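Local coordinates for protein ribose transcriptional regulator (Enterococcus faecium DO, PDB 4RK1) that binds ribose and probably regulates transcription as a DNA-binding repressor of the LacI family, at residues Q126-E134 against Q160-F168; F110-L121 against E145-I156. One frame throughout, in Å; residues are numbered along the deposited sequence.

In the fold
Both contacts belong to one alpha/beta domain of the sugar-binding fold. Interaction 1 joins the two strands of the unit strand 128-133, helix 138-153, strand 161-166, in parallel pairing at one border of the sheet within the chain. Interaction 2 packs the helix of that unit on helix 109-122, which precedes strand 128-133. Phe147 joins the two, since its ring rests on Ile128 and Leu161. Each contact is partly buried, with exposed residues at its margins. The chemistry differs: backbone hydrogen bonds run along most of interaction 1, whereas interaction 2 has no direct hydrogen bond and relies on close helix packing. Phe168 takes interaction 1 to the ribose pocket.

Interaction 1: residues Q126-E134 against Q160-F168; sequences QTIALVYPE and QLILLPTQF. With RIB (alpha-D-ribofuranose), chain K.
The main chains of Ile128 and Leu130 bond to those of Ile162 and Leu164 in a parallel two-strand ladder, the strand pairing of a beta-alpha-beta crossover. Ala129 lies beside Ile162 in the register. Ile128 O accepts from Ile162 N at 2.8 Å, and Leu130 N gives its hydrogen to Ile162 O. Leu164 N then bonds to Leu130 O. The next rung, Tyr132 N to Leu164 O, is weak at 3.4 Å. Thr166 closes the ladder: its N donates to Tyr132 O, and its O receives Glu134 N. Its hydroxyl OG1 is satisfied by Gly172 O. At the other end Ile128 N and Gln160 O are buried without a partner, 3.7 Å apart. There the extended side chain of Gln160, with CG anti to the backbone N (chi1 -162°), carries NE2 across to Gln126 O at 2.9 Å. NE2 comes from above the carbonyl plane, with a bent N-H angle of 135°.

Tyr132 lays one ring face by Pro165 CA, with Pro165 CB off-centre over it, and turns an edge to Leu163 CB. Pro133 CG stands over the centre of the Phe168 ring, 3.6 Å from the centroid. Phe168 CE2 is in turn 3.6 Å from O4 of the ribose. The main-chain bonds thus fix the strand register, while a CH-pi contact backs a pocket aromatic that meets the sugar without a hydrogen bond.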
loop_
_atom_site.group_PDB
_atom_site.type_symbol
_atom_site.label_atom_id
_atom_site.label_comp_id
_atom_site.label_asym_id
_atom_site.label_seq_id
_atom_site.Cartn_x
_atom_site.Cartn_y
_atom_site.Cartn_z
ATOM N N GLN B 126 -7.658 -23.006 -23.072
ATOM C CA GLN B 126 -8.582 -22.553 -24.104
ATOM C C GLN B 126 -9.860 -21.969 -23.525
ATOM O O GLN B 126 -10.523 -21.167 -24.182
ATOM C CB GLN B 126 -8.916 -23.707 -25.048
ATOM C CG GLN B 126 -7.691 -24.448 -25.560
ATOM C CD GLN B 126 -7.988 -25.288 -26.783
ATOM O OE1 GLN B 126 -7.943 -26.517 -26.729
ATOM N NE2 GLN B 126 -8.306 -24.628 -27.893
ATOM N N THR B 127 -10.221 -22.384 -22.314
ATOM C CA THR B 127 -11.308 -21.754 -21.586
ATOM C C THR B 127 -10.661 -20.939 -20.484
ATOM O O THR B 127 -10.037 -21.482 -19.574
ATOM C CB THR B 127 -12.292 -22.790 -21.005
ATOM O OG1 THR B 127 -12.706 -23.682 -22.049
ATOM C CG2 THR B 127 -13.519 -22.098 -20.432
ATOM N N ILE B 128 -10.780 -19.629 -20.607
ATOM C CA ILE B 128 -10.057 -18.710 -19.760
ATOM C C ILE B 128 -11.025 -17.723 -19.139
ATOM O O ILE B 128 -11.914 -17.205 -19.808
ATOM C CB ILE B 128 -8.994 -17.953 -20.580
ATOM C CG1 ILE B 128 -7.906 -18.934 -21.043
ATOM C CG2 ILE B 128 -8.403 -16.802 -19.767
ATOM C CD1 ILE B 128 -6.945 -18.354 -22.062
ATOM N N ALA B 129 -10.815 -17.455 -17.856
ATOM C CA ALA B 129 -11.592 -16.479 -17.117
ATOM C C ALA B 129 -10.852 -15.152 -17.070
ATOM O O ALA B 129 -9.627 -15.100 -16.912
ATOM C CB ALA B 129 -11.862 -16.979 -15.704
ATOM N N LEU B 130 -11.619 -14.087 -17.229
ATOM C CA LEU B 130 -11.137 -12.726 -17.132
ATOM C C LEU B 130 -11.696 -12.149 -15.841
ATOM O O LEU B 130 -12.906 -12.074 -15.667
ATOM C CB LEU B 130 -11.645 -11.938 -18.336
ATOM C CG LEU B 130 -10.808 -10.790 -18.870
ATOM C CD1 LEU B 130 -9.492 -11.306 -19.433
ATOM C CD2 LEU B 130 -11.614 -10.061 -19.932
ATOM N N VAL B 131 -10.811 -11.794 -14.917
ATOM C CA VAL B 131 -11.204 -11.182 -13.651
ATOM C C VAL B 131 -10.827 -9.712 -13.720
ATOM O O VAL B 131 -9.645 -9.359 -13.782
ATOM C CB VAL B 131 -10.528 -11.885 -12.449
ATOM C CG1 VAL B 131 -10.852 -11.175 -11.140
ATOM C CG2 VAL B 131 -10.971 -13.340 -12.369
ATOM N N TYR B 132 -11.829 -8.844 -13.728
ATOM C CA TYR B 132 -11.593 -7.437 -14.043
ATOM C C TYR B 132 -12.600 -6.532 -13.348
ATOM O O TYR B 132 -13.654 -6.992 -12.937
ATOM C CB TYR B 132 -11.666 -7.242 -15.554
ATOM C CG TYR B 132 -13.033 -7.516 -16.125
ATOM C CD1 TYR B 132 -13.449 -8.816 -16.371
ATOM C CD2 TYR B 132 -13.913 -6.480 -16.406
ATOM C CE1 TYR B 132 -14.703 -9.081 -16.885
ATOM C CE2 TYR B 132 -15.176 -6.734 -16.922
ATOM C CZ TYR B 132 -15.564 -8.037 -17.161
ATOM O OH TYR B 132 -16.815 -8.311 -17.675
ATOM N N PRO B 133 -12.280 -5.235 -13.224
ATOM C CA PRO B 133 -13.198 -4.315 -12.570
ATOM C C PRO B 133 -14.410 -3.995 -13.424
ATOM O O PRO B 133 -14.264 -3.638 -14.584
ATOM C CB PRO B 133 -12.354 -3.057 -12.378
ATOM C CG PRO B 133 -11.321 -3.121 -13.448
ATOM C CD PRO B 133 -11.006 -4.577 -13.583
ATOM N N GLU B 134 -15.604 -4.109 -12.857
ATOM C CA GLU B 134 -16.800 -3.687 -13.577
ATOM C C GLU B 134 -16.642 -2.221 -13.998
ATOM O O GLU B 134 -16.145 -1.398 -13.221
ATOM C CB GLU B 134 -18.052 -3.867 -12.721
ATOM C CG GLU B 134 -19.334 -3.857 -13.545
ATOM C CD GLU B 134 -20.588 -3.786 -12.698
ATOM O OE1 GLU B 134 -20.509 -4.063 -11.483
ATOM O OE2 GLU B 134 -21.655 -3.452 -13.255
ATOM N N GLN B 160 -15.955 -17.836 -25.383
ATOM C CA GLN B 160 -15.349 -18.885 -24.550
ATOM C C GLN B 160 -14.483 -18.222 -23.457
ATOM O O GLN B 160 -13.744 -18.894 -22.717
ATOM C CB GLN B 160 -14.504 -19.801 -25.439
ATOM C CG GLN B 160 -14.159 -21.164 -24.859
ATOM C CD GLN B 160 -13.646 -22.124 -25.923
ATOM O OE1 GLN B 160 -14.275 -22.308 -26.962
ATOM N NE2 GLN B 160 -12.498 -22.733 -25.670
ATOM N N LEU B 161 -14.545 -16.890 -23.404
ATOM C CA LEU B 161 -14.029 -16.121 -22.281
ATOM C C LEU B 161 -15.073 -16.154 -21.195
ATOM O O LEU B 161 -16.209 -15.774 -21.441
ATOM C CB LEU B 161 -13.833 -14.651 -22.647
ATOM C CG LEU B 161 -12.458 -14.149 -23.045
ATOM C CD1 LEU B 161 -12.567 -12.665 -23.365
ATOM C CD2 LEU B 161 -11.449 -14.403 -21.933
ATOM N N ILE B 162 -14.684 -16.581 -19.999
ATOM C CA ILE B 162 -15.558 -16.487 -18.839
ATOM C C ILE B 162 -15.320 -15.118 -18.208
ATOM O O ILE B 162 -14.248 -14.856 -17.661
ATOM C CB ILE B 162 -15.289 -17.621 -17.820
ATOM C CG1 ILE B 162 -15.255 -18.992 -18.511
ATOM C CG2 ILE B 162 -16.330 -17.594 -16.705
ATOM C CD1 ILE B 162 -16.453 -19.277 -19.393
ATOM N N LEU B 163 -16.317 -14.247 -18.293
ATOM C CA LEU B 163 -16.215 -12.888 -17.771
ATOM C C LEU B 163 -16.581 -12.850 -16.298
ATOM O O LEU B 163 -17.704 -13.182 -15.931
ATOM C CB LEU B 163 -17.136 -11.946 -18.556
ATOM C CG LEU B 163 -16.858 -11.863 -20.059
ATOM C CD1 LEU B 163 -17.839 -10.918 -20.743
ATOM C CD2 LEU B 163 -15.423 -11.438 -20.331
ATOM N N LEU B 164 -15.640 -12.434 -15.454
ATOM C CA LEU B 164 -15.891 -12.337 -14.017
ATOM C C LEU B 164 -15.641 -10.918 -13.513
ATOM O O LEU B 164 -14.623 -10.655 -12.853
ATOM C CB LEU B 164 -15.034 -13.350 -13.258
ATOM C CG LEU B 164 -15.192 -14.810 -13.667
ATOM C CD1 LEU B 164 -14.200 -15.670 -12.912
ATOM C CD2 LEU B 164 -16.605 -15.307 -13.416
ATOM N N PRO B 165 -16.559 -9.989 -13.834
ATOM C CA PRO B 165 -16.433 -8.625 -13.331
ATOM C C PRO B 165 -16.592 -8.574 -11.814
ATOM O O PRO B 165 -17.376 -9.327 -11.251
ATOM C CB PRO B 165 -17.567 -7.872 -14.031
ATOM C CG PRO B 165 -18.560 -8.918 -14.382
ATOM C CD PRO B 165 -17.778 -10.169 -14.647
ATOM N N THR B 166 -15.833 -7.700 -11.164
ATOM C CA THR B 166 -15.842 -7.605 -9.711
ATOM C C THR B 166 -15.308 -6.236 -9.269
ATOM O O THR B 166 -15.086 -5.359 -10.097
ATOM C CB THR B 166 -15.073 -8.796 -9.071
ATOM O OG1 THR B 166 -15.308 -8.834 -7.653
ATOM C CG2 THR B 166 -13.564 -8.740 -9.363
ATOM N N GLN B 167 -15.142 -6.044 -7.966
ATOM C CA GLN B 167 -14.545 -4.818 -7.440
ATOM C C GLN B 167 -13.036 -4.901 -7.652
ATOM O O GLN B 167 -12.460 -5.984 -7.578
ATOM C CB GLN B 167 -14.865 -4.635 -5.950
ATOM C CG GLN B 167 -16.331 -4.337 -5.646
ATOM C CD GLN B 167 -17.228 -5.567 -5.714
ATOM O OE1 GLN B 167 -16.881 -6.635 -5.203
ATOM N NE2 GLN B 167 -18.390 -5.423 -6.350
ATOM N N PHE B 168 -12.405 -3.763 -7.915
ATOM C CA PHE B 168 -10.989 -3.728 -8.282
ATOM C C PHE B 168 -10.139 -3.776 -7.000
ATOM O O PHE B 168 -9.617 -2.761 -6.553
ATOM C CB PHE B 168 -10.700 -2.452 -9.098
ATOM C CG PHE B 168 -9.590 -2.585 -10.127
ATOM C CD1 PHE B 168 -9.015 -3.814 -10.454
ATOM C CD2 PHE B 168 -9.167 -1.455 -10.822
ATOM C CE1 PHE B 168 -8.016 -3.903 -11.417
ATOM C CE2 PHE B 168 -8.177 -1.541 -11.790
ATOM C CZ PHE B 168 -7.599 -2.765 -12.090
HETATM O O5 RIB K . -3.232 -2.025 -10.053
HETATM C C5 RIB K . -4.077 -0.872 -10.162
HETATM C C4 RIB K . -4.376 -0.694 -11.584
HETATM O O4 RIB K . -5.195 0.470 -11.794
HETATM C C3 RIB K . -2.972 -0.568 -12.155
HETATM O O3 RIB K . -2.844 -1.638 -13.073
HETATM C C2 RIB K . -2.945 0.834 -12.725
HETATM O O2 RIB K . -2.442 0.880 -14.050
HETATM C C1 RIB K . -4.362 1.403 -12.505
HETATM O O1 RIB K . -4.968 1.850 -13.703
#

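Interaction 2: residues F110-L121 against E145-I156; sequences FRGGYLAGMHLL and EGFKSALDVYQI
Gly113 and Gly117 of helix 109-122 face Gly146, Phe147 and Ala150 of helix 138-153. This is a glycine-lined, knobs-into-holes helix pair on one side of the sheet of the LacI-type sugar-binding fold. The short axes cross at -40° and approach to 6.4 Å. With no side chains on the glycines, the backbones come close: Gly146 CA makes a CA-H...O contact with Phe110 O at 3.3 Å. Phe147 is a knob among Gly113, Ala116, Gly117 and Leu120, with CE1 3.2 Å from Gly117 CA. CG anti to the backbone N (chi1 -171°) carries the ring alongside Gly113 and Gly117. Ala150 CB fits among Tyr114, Gly117, Met118 and Leu121, and buried Leu121 brings CD1 to 3.4 Å from Ala150 O. Tyr114 fills a hole formed by Gly146, Ser149, Ala150 and Val153.

The solvent side is looser. Val153 touches the selenomethionine Met118 only at 4.2 Å, CG1 to CE. Phe110 and Tyr154 are exposed, yet each keeps one ring face in close contact, Phe110 over Gly146 CA and Tyr154 against Leu121 CB. Met118 SE meets the Tyr154 ring edge, a Met-aromatic contact. Tyr154, the residue before Gln155, has left helical phi/psi, and Gln155 is the C-prime residue of a Schellman motif. One water links helix 109-122 to Tyr154, just past the end of helix 138-153, donating to Met118 O at 3.0 Å and lying 2.7 Å from Tyr154 OH.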
loop_
_atom_site.group_PDB
_atom_site.type_symbol
_atom_site.label_atom_id
_atom_site.label_comp_id
_atom_site.label_asym_id
_atom_site.label_seq_id
_atom_site.Cartn_x
_atom_site.Cartn_y
_atom_site.Cartn_z
ATOM N N PHE B 110 -2.281 -2.472 -24.181
ATOM C CA PHE B 110 -2.707 -3.429 -25.226
ATOM C C PHE B 110 -1.684 -4.564 -25.341
ATOM O O PHE B 110 -2.028 -5.758 -25.304
ATOM C CB PHE B 110 -2.880 -2.719 -26.575
ATOM C CG PHE B 110 -3.452 -3.598 -27.663
ATOM C CD1 PHE B 110 -2.617 -4.390 -28.440
ATOM C CD2 PHE B 110 -4.816 -3.625 -27.913
ATOM C CE1 PHE B 110 -3.137 -5.206 -29.440
ATOM C CE2 PHE B 110 -5.342 -4.427 -28.923
ATOM C CZ PHE B 110 -4.498 -5.225 -29.678
ATOM N N ARG B 111 -0.419 -4.186 -25.443
ATOM C CA ARG B 111 0.664 -5.151 -25.509
ATOM C C ARG B 111 0.667 -6.066 -24.294
ATOM O O ARG B 111 0.813 -7.280 -24.433
ATOM C CB ARG B 111 2.009 -4.429 -25.638
ATOM C CG ARG B 111 3.241 -5.317 -25.604
ATOM C CD ARG B 111 3.366 -6.216 -26.825
ATOM N NE ARG B 111 4.620 -6.968 -26.817
ATOM C CZ ARG B 111 4.949 -7.898 -27.715
ATOM N NH1 ARG B 111 4.123 -8.204 -28.712
ATOM N NH2 ARG B 111 6.105 -8.533 -27.608
ATOM N N GLY B 112 0.530 -5.495 -23.100
ATOM C CA GLY B 112 0.523 -6.300 -21.890
ATOM C C GLY B 112 -0.596 -7.330 -21.855
ATOM O O GLY B 112 -0.375 -8.477 -21.480
ATOM N N GLY B 113 -1.800 -6.928 -22.247
ATOM C CA GLY B 113 -2.918 -7.876 -22.313
ATOM C C GLY B 113 -2.664 -8.967 -23.349
ATOM O O GLY B 113 -2.946 -10.143 -23.131
ATOM N N TYR B 114 -2.100 -8.568 -24.478
ATOM C CA TYR B 114 -1.704 -9.513 -25.521
ATOM C C TYR B 114 -0.684 -10.512 -25.007
ATOM O O TYR B 114 -0.825 -11.714 -25.226
ATOM C CB TYR B 114 -1.137 -8.749 -26.711
ATOM C CG TYR B 114 -0.652 -9.605 -27.847
ATOM C CD1 TYR B 114 -1.550 -10.143 -28.766
ATOM C CD2 TYR B 114 0.709 -9.847 -28.034
ATOM C CE1 TYR B 114 -1.109 -10.897 -29.835
ATOM C CE2 TYR B 114 1.158 -10.619 -29.100
ATOM C CZ TYR B 114 0.242 -11.133 -29.994
ATOM O OH TYR B 114 0.668 -11.889 -31.054
ATOM N N LEU B 115 0.336 -10.025 -24.306
ATOM C CA LEU B 115 1.320 -10.922 -23.721
ATOM C C LEU B 115 0.695 -11.917 -22.752
ATOM O O LEU B 115 1.067 -13.089 -22.755
ATOM C CB LEU B 115 2.436 -10.147 -23.018
ATOM C CG LEU B 115 3.431 -9.377 -23.896
ATOM C CD1 LEU B 115 4.363 -8.565 -23.004
ATOM C CD2 LEU B 115 4.228 -10.305 -24.800
ATOM N N ALA B 116 -0.239 -11.455 -21.916
ATOM C CA ALA B 116 -0.914 -12.337 -20.967
ATOM C C ALA B 116 -1.708 -13.439 -21.673
ATOM O O ALA B 116 -1.633 -14.611 -21.297
ATOM C CB ALA B 116 -1.827 -11.534 -20.060
ATOM N N GLY B 117 -2.466 -13.046 -22.691
ATOM C CA GLY B 117 -3.212 -13.992 -23.499
ATOM C C GLY B 117 -2.339 -15.011 -24.187
ATOM O O GLY B 117 -2.616 -16.212 -24.120
HETATM N N MSE B 118 -1.269 -14.549 -24.833
HETATM C CA MSE B 118 -0.387 -15.444 -25.596
HETATM C C MSE B 118 0.279 -16.446 -24.691
HETATM O O MSE B 118 0.476 -17.612 -25.073
HETATM C CB MSE B 118 0.651 -14.677 -26.422
HETATM C CG MSE B 118 0.046 -13.771 -27.493
HETATM SE SE MSE B 118 -0.897 -14.741 -28.939
HETATM C CE MSE B 118 0.745 -15.358 -29.850
ATOM N N HIS B 119 0.610 -16.029 -23.470
ATOM C CA HIS B 119 1.217 -16.936 -22.503
ATOM C C HIS B 119 0.264 -18.070 -22.089
ATOM O O HIS B 119 0.623 -19.254 -22.154
ATOM C CB HIS B 119 1.678 -16.167 -21.264
ATOM C CG HIS B 119 2.271 -17.040 -20.201
ATOM N ND1 HIS B 119 3.486 -17.674 -20.348
ATOM C CD2 HIS B 119 1.810 -17.391 -18.976
ATOM C CE1 HIS B 119 3.752 -18.373 -19.258
ATOM N NE2 HIS B 119 2.751 -18.218 -18.411
ATOM N N LEU B 120 -0.946 -17.712 -21.665
ATOM C CA LEU B 120 -1.943 -18.717 -21.280
ATOM C C LEU B 120 -2.300 -19.649 -22.441
ATOM O O LEU B 120 -2.431 -20.859 -22.254
ATOM C CB LEU B 120 -3.217 -18.049 -20.734
ATOM C CG LEU B 120 -3.116 -17.386 -19.345
ATOM C CD1 LEU B 120 -4.422 -16.706 -18.970
ATOM C CD2 LEU B 120 -2.724 -18.390 -18.275
ATOM N N LEU B 121 -2.459 -19.086 -23.633
ATOM C CA LEU B 121 -2.798 -19.876 -24.814
ATOM C C LEU B 121 -1.648 -20.787 -25.239
ATOM O O LEU B 121 -1.895 -21.920 -25.634
ATOM C CB LEU B 121 -3.228 -18.975 -25.971
ATOM C CG LEU B 121 -4.515 -18.198 -25.717
ATOM C CD1 LEU B 121 -4.617 -16.969 -26.613
ATOM C CD2 LEU B 121 -5.741 -19.088 -25.859
ATOM N N GLU B 145 -8.626 -5.656 -24.521
ATOM C CA GLU B 145 -8.597 -5.688 -25.979
ATOM C C GLU B 145 -7.358 -6.418 -26.495
ATOM O O GLU B 145 -7.450 -7.214 -27.426
ATOM C CB GLU B 145 -8.667 -4.271 -26.555
ATOM C CG GLU B 145 -9.994 -3.560 -26.310
ATOM C CD GLU B 145 -11.165 -4.290 -26.933
ATOM O OE1 GLU B 145 -11.091 -4.579 -28.145
ATOM O OE2 GLU B 145 -12.145 -4.582 -26.211
ATOM N N GLY B 146 -6.208 -6.167 -25.883
ATOM C CA GLY B 146 -4.987 -6.862 -26.278
ATOM C C GLY B 146 -5.088 -8.351 -26.013
ATOM O O GLY B 146 -4.613 -9.179 -26.803
ATOM N N PHE B 147 -5.711 -8.696 -24.890
ATOM C CA PHE B 147 -5.959 -10.089 -24.559
ATOM C C PHE B 147 -6.867 -10.755 -25.602
ATOM O O PHE B 147 -6.634 -11.897 -26.007
ATOM C CB PHE B 147 -6.583 -10.186 -23.178
ATOM C CG PHE B 147 -6.674 -11.576 -22.657
ATOM C CD1 PHE B 147 -5.600 -12.143 -21.992
ATOM C CD2 PHE B 147 -7.834 -12.318 -22.815
ATOM C CE1 PHE B 147 -5.679 -13.423 -21.488
ATOM C CE2 PHE B 147 -7.911 -13.605 -22.320
ATOM C CZ PHE B 147 -6.830 -14.157 -21.666
ATOM N N LYS B 148 -7.895 -10.039 -26.035
ATOM C CA LYS B 148 -8.793 -10.552 -27.077
ATOM C C LYS B 148 -8.096 -10.717 -28.423
ATOM O O LYS B 148 -8.426 -11.613 -29.187
ATOM C CB LYS B 148 -10.019 -9.656 -27.226
ATOM C CG LYS B 148 -11.019 -9.810 -26.091
ATOM C CD LYS B 148 -12.112 -8.757 -26.172
ATOM C CE LYS B 148 -13.243 -9.066 -25.204
ATOM N NZ LYS B 148 -14.300 -8.019 -25.222
ATOM N N SER B 149 -7.138 -9.843 -28.713
ATOM C CA SER B 149 -6.290 -9.977 -29.898
ATOM C C SER B 149 -5.507 -11.291 -29.875
ATOM O O SER B 149 -5.376 -11.950 -30.902
ATOM C CB SER B 149 -5.332 -8.781 -29.998
ATOM O OG SER B 149 -4.572 -8.821 -31.182
ATOM N N ALA B 150 -4.995 -11.678 -28.704
ATOM C CA ALA B 150 -4.342 -12.972 -28.544
ATOM C C ALA B 150 -5.313 -14.128 -28.794
ATOM O O ALA B 150 -4.966 -15.097 -29.459
ATOM C CB ALA B 150 -3.704 -13.097 -27.164
ATOM N N LEU B 151 -6.534 -14.022 -28.278
ATOM C CA LEU B 151 -7.556 -15.031 -28.559
ATOM C C LEU B 151 -7.824 -15.160 -30.062
ATOM O O LEU B 151 -8.005 -16.270 -30.562
ATOM C CB LEU B 151 -8.871 -14.704 -27.848
ATOM C CG LEU B 151 -8.890 -14.709 -26.324
ATOM C CD1 LEU B 151 -10.273 -14.297 -25.845
ATOM C CD2 LEU B 151 -8.501 -16.065 -25.761
ATOM N N ASP B 152 -7.856 -14.031 -30.767
ATOM C CA ASP B 152 -8.033 -14.028 -32.224
ATOM C C ASP B 152 -6.930 -14.802 -32.931
ATOM O O ASP B 152 -7.192 -15.531 -33.880
ATOM C CB ASP B 152 -8.050 -12.599 -32.787
ATOM C CG ASP B 152 -9.272 -11.805 -32.362
ATOM O OD1 ASP B 152 -10.250 -12.405 -31.861
ATOM O OD2 ASP B 152 -9.241 -10.568 -32.541
ATOM N N VAL B 153 -5.694 -14.651 -32.474
ATOM C CA VAL B 153 -4.598 -15.412 -33.054
ATOM C C VAL B 153 -4.854 -16.917 -32.930
ATOM O O VAL B 153 -4.581 -17.680 -33.859
ATOM C CB VAL B 153 -3.249 -15.031 -32.416
ATOM C CG1 VAL B 153 -2.144 -15.994 -32.836
ATOM C CG2 VAL B 153 -2.889 -13.599 -32.791
ATOM N N TYR B 154 -5.381 -17.339 -31.786
ATOM C CA TYR B 154 -5.675 -18.751 -31.549
ATOM C C TYR B 154 -7.094 -19.136 -31.992
ATOM O O TYR B 154 -7.543 -20.253 -31.741
ATOM C CB TYR B 154 -5.474 -19.090 -30.075
ATOM C CG TYR B 154 -4.035 -19.343 -29.697
ATOM C CD1 TYR B 154 -3.137 -18.286 -29.547
ATOM C CD2 TYR B 154 -3.567 -20.638 -29.493
ATOM C CE1 TYR B 154 -1.814 -18.516 -29.211
ATOM C CE2 TYR B 154 -2.239 -20.876 -29.149
ATOM C CZ TYR B 154 -1.372 -19.811 -29.000
ATOM O OH TYR B 154 -0.056 -20.036 -28.662
ATOM N N GLN B 155 -7.793 -18.209 -32.643
ATOM C CA GLN B 155 -9.158 -18.429 -33.107
ATOM C C GLN B 155 -10.058 -18.995 -32.011
ATOM O O GLN B 155 -10.887 -19.870 -32.254
ATOM C CB GLN B 155 -9.149 -19.318 -34.358
ATOM C CG GLN B 155 -8.522 -18.617 -35.553
ATOM C CD GLN B 155 -8.254 -19.543 -36.723
ATOM O OE1 GLN B 155 -7.964 -20.727 -36.548
ATOM N NE2 GLN B 155 -8.336 -19.001 -37.930
ATOM N N ILE B 156 -9.887 -18.478 -30.797
ATOM C CA ILE B 156 -10.763 -18.819 -29.692
ATOM C C ILE B 156 -11.985 -17.927 -29.892
ATOM O O ILE B 156 -11.837 -16.726 -30.181
ATOM C CB ILE B 156 -10.130 -18.533 -28.313
ATOM C CG1 ILE B 156 -8.736 -19.171 -28.180
ATOM C CG2 ILE B 156 -11.046 -19.014 -27.195
ATOM C CD1 ILE B 156 -8.723 -20.675 -28.046
HETATM O O HOH W 1 1.509 -18.028 -27.824
#